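Local coordinates for SusD homolog (Bacteroides thetaiotaomicron VPI-5482, PDB 3IV0), which belongs to the SusD family of outer-membrane proteins and probably binds glycans at the cell surface, at residues 104-109 with 126-131. Numbering follows the deposited sequence.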
loop_
_atom_site.group_PDB
_atom_site.type_symbol
_atom_site.label_atom_id
_atom_site.label_comp_id
_atom_site.label_asym_id
_atom_site.label_seq_id
_atom_site.Cartn_x
_atom_site.Cartn_y
_atom_site.Cartn_z
ATOM N N ILE A 104 1.854 -1.395 23.913
ATOM C CA ILE A 104 1.766 -0.612 25.137
ATOM C C ILE A 104 0.379 -0.058 25.340
ATOM O O ILE A 104 -0.200 -0.198 26.412
ATOM C CB ILE A 104 2.823 0.495 25.173
ATOM C CG1 ILE A 104 4.221 -0.110 25.328
ATOM C CG2 ILE A 104 2.508 1.518 26.301
ATOM C CD1 ILE A 104 5.348 0.790 24.986
ATOM N N LEU A 105 -0.178 0.603 24.342
ATOM C CA LEU A 105 -1.527 1.152 24.494
ATOM C C LEU A 105 -2.500 0.050 24.890
ATOM O O LEU A 105 -3.350 0.224 25.784
ATOM C CB LEU A 105 -1.977 1.864 23.199
ATOM C CG LEU A 105 -3.372 2.504 23.244
ATOM C CD1 LEU A 105 -3.514 3.699 22.292
ATOM C CD2 LEU A 105 -4.468 1.521 22.909
ATOM N N LEU A 106 -2.421 -1.095 24.240
ATOM C CA LEU A 106 -3.386 -2.151 24.516
ATOM C C LEU A 106 -3.223 -2.663 25.966
ATOM O O LEU A 106 -4.214 -3.026 26.610
ATOM C CB LEU A 106 -3.273 -3.284 23.487
ATOM C CG LEU A 106 -3.732 -2.863 22.090
ATOM C CD1 LEU A 106 -3.213 -3.866 21.053
ATOM C CD2 LEU A 106 -5.256 -2.734 22.058
ATOM N N ALA A 107 -1.999 -2.677 26.467
ATOM C CA ALA A 107 -1.705 -3.156 27.829
ATOM C C ALA A 107 -2.060 -2.133 28.893
ATOM O O ALA A 107 -2.285 -2.527 30.076
ATOM C CB ALA A 107 -0.231 -3.500 27.921
ATOM N N GLU A 108 -2.060 -0.842 28.569
ATOM C CA GLU A 108 -2.146 0.204 29.598
ATOM C C GLU A 108 -3.417 1.031 29.571
ATOM O O GLU A 108 -3.754 1.652 30.584
ATOM C CB GLU A 108 -0.954 1.142 29.499
ATOM C CG GLU A 108 0.428 0.528 29.608
ATOM C CD GLU A 108 0.688 -0.139 30.946
ATOM O OE1 GLU A 108 0.004 0.213 31.923
ATOM O OE2 GLU A 108 1.539 -1.039 31.003
ATOM N N ILE A 109 -4.111 1.119 28.446
ATOM C CA ILE A 109 -5.210 2.078 28.310
ATOM C C ILE A 109 -6.389 1.839 29.301
ATOM O O ILE A 109 -7.095 2.789 29.647
ATOM C CB ILE A 109 -5.744 2.171 26.830
ATOM C CG1 ILE A 109 -6.558 3.462 26.651
ATOM C CG2 ILE A 109 -6.544 0.910 26.416
ATOM C CD1 ILE A 109 -6.783 3.794 25.158
ATOM N N GLU A 126 -8.220 0.889 16.894
ATOM C CA GLU A 126 -7.259 1.527 16.037
ATOM C C GLU A 126 -5.847 1.032 16.248
ATOM O O GLU A 126 -5.090 0.815 15.277
ATOM C CB GLU A 126 -7.297 3.049 16.238
ATOM C CG GLU A 126 -8.545 3.717 15.788
ATOM C CD GLU A 126 -8.433 5.204 15.897
ATOM O OE1 GLU A 126 -7.591 5.785 15.202
ATOM O OE2 GLU A 126 -9.156 5.825 16.701
ATOM N N ALA A 127 -5.473 0.774 17.494
ATOM C CA ALA A 127 -4.159 0.259 17.788
ATOM C C ALA A 127 -4.005 -1.163 17.242
ATOM O O ALA A 127 -2.932 -1.500 16.708
ATOM C CB ALA A 127 -3.907 0.274 19.329
ATOM N N ILE A 128 -5.030 -1.996 17.379
ATOM C CA ILE A 128 -4.975 -3.340 16.796
ATOM C C ILE A 128 -4.863 -3.243 15.281
ATOM O O ILE A 128 -4.067 -3.977 14.666
ATOM C CB ILE A 128 -6.200 -4.136 17.178
ATOM C CG1 ILE A 128 -6.142 -4.466 18.668
ATOM C CG2 ILE A 128 -6.295 -5.451 16.350
ATOM C CD1 ILE A 128 -7.509 -4.819 19.287
ATOM N N PHE A 129 -5.621 -2.357 14.655
ATOM C CA PHE A 129 -5.507 -2.154 13.229
ATOM C C PHE A 129 -4.092 -1.751 12.824
ATOM O O PHE A 129 -3.501 -2.333 11.887
ATOM C CB PHE A 129 -6.517 -1.128 12.712
ATOM C CG PHE A 129 -6.317 -0.781 11.258
ATOM C CD1 PHE A 129 -6.747 -1.657 10.261
ATOM C CD2 PHE A 129 -5.636 0.358 10.887
ATOM C CE1 PHE A 129 -6.519 -1.369 8.930
ATOM C CE2 PHE A 129 -5.402 0.643 9.541
ATOM C CZ PHE A 129 -5.868 -0.223 8.565
HETATM N N MSE A 130 -3.505 -0.787 13.497
HETATM C CA MSE A 130 -2.228 -0.283 13.125
HETATM C C MSE A 130 -1.142 -1.273 13.389
HETATM O O MSE A 130 -0.174 -1.336 12.614
HETATM C CB MSE A 130 -1.956 1.061 13.827
HETATM C CG MSE A 130 -2.838 2.165 13.245
HETATM SE SE MSE A 130 -2.755 2.463 11.348
HETATM C CE MSE A 130 -0.995 3.012 11.243
ATOM N N ARG A 131 -1.269 -2.056 14.434
ATOM C CA ARG A 131 -0.309 -3.133 14.662
ATOM C C ARG A 131 -0.347 -4.148 13.543
ATOM O O ARG A 131 0.706 -4.571 13.044
ATOM C CB ARG A 131 -0.556 -3.800 16.012
ATOM C CG ARG A 131 0.454 -4.895 16.339
ATOM C CD ARG A 131 0.272 -5.461 17.735
ATOM N NE ARG A 131 -0.973 -6.195 17.786
ATOM C CZ ARG A 131 -1.573 -6.625 18.893
ATOM N NH1 ARG A 131 -1.040 -6.396 20.057
ATOM N NH2 ARG A 131 -2.720 -7.288 18.817
#
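Leu106 reaches from the last turns of helix 93-108 to the side of helix 117-142. Its CB points at the partner helix, and chi1 of -69° sets CG anti to the carbonyl carbon and brings it to the methyl of Ala127 (Leu106 CG to Ala127 CB 4.2 Å). From there the two methyls part company. CD1 lies over one face of the Arg131 guanidinium, 3.5 Å from Arg131 NH1, and also touches Ile128, with Leu106 CD1 3.8 Å from Ile128 CG1. CD2 turns to Ile128, 3.9 Å from Ile128 CG1 and 4.1 Å from Ile128 CD1, the two side chains crossing nearly at right angles. Arg131 runs extended with CG anti to the backbone N (chi1 -177°) and bends at chi3, which lays its flat end against the leucine; Asn103 accepts a hydrogen bond from NH1, tying that end back to helix 93-108. Beside Leu106, Leu105 presses CD2 on the same alanine methyl, 3.8 Å from Ala127 CB, so two leucines share one small residue. No hydrogen bond joins the two segments directly. An alanine in place of Leu106 would remove CG and both methyls and would probably loosen the packing on Ala127 and Ile128 and uncover one face of the guanidinium. The segments belong to a nearly antiparallel helical hairpin, the short segments' axes coming within 10.0 Å at 151°, in keeping with the TPR-like helical pairs of SusD proteins. On the side of helix 117-142 turned from helix 93-108, Met130 packs on helix 19-39, while Phe129 leans on helix 202-219 and meets Phe266 of strand 264-268 edge-to-face.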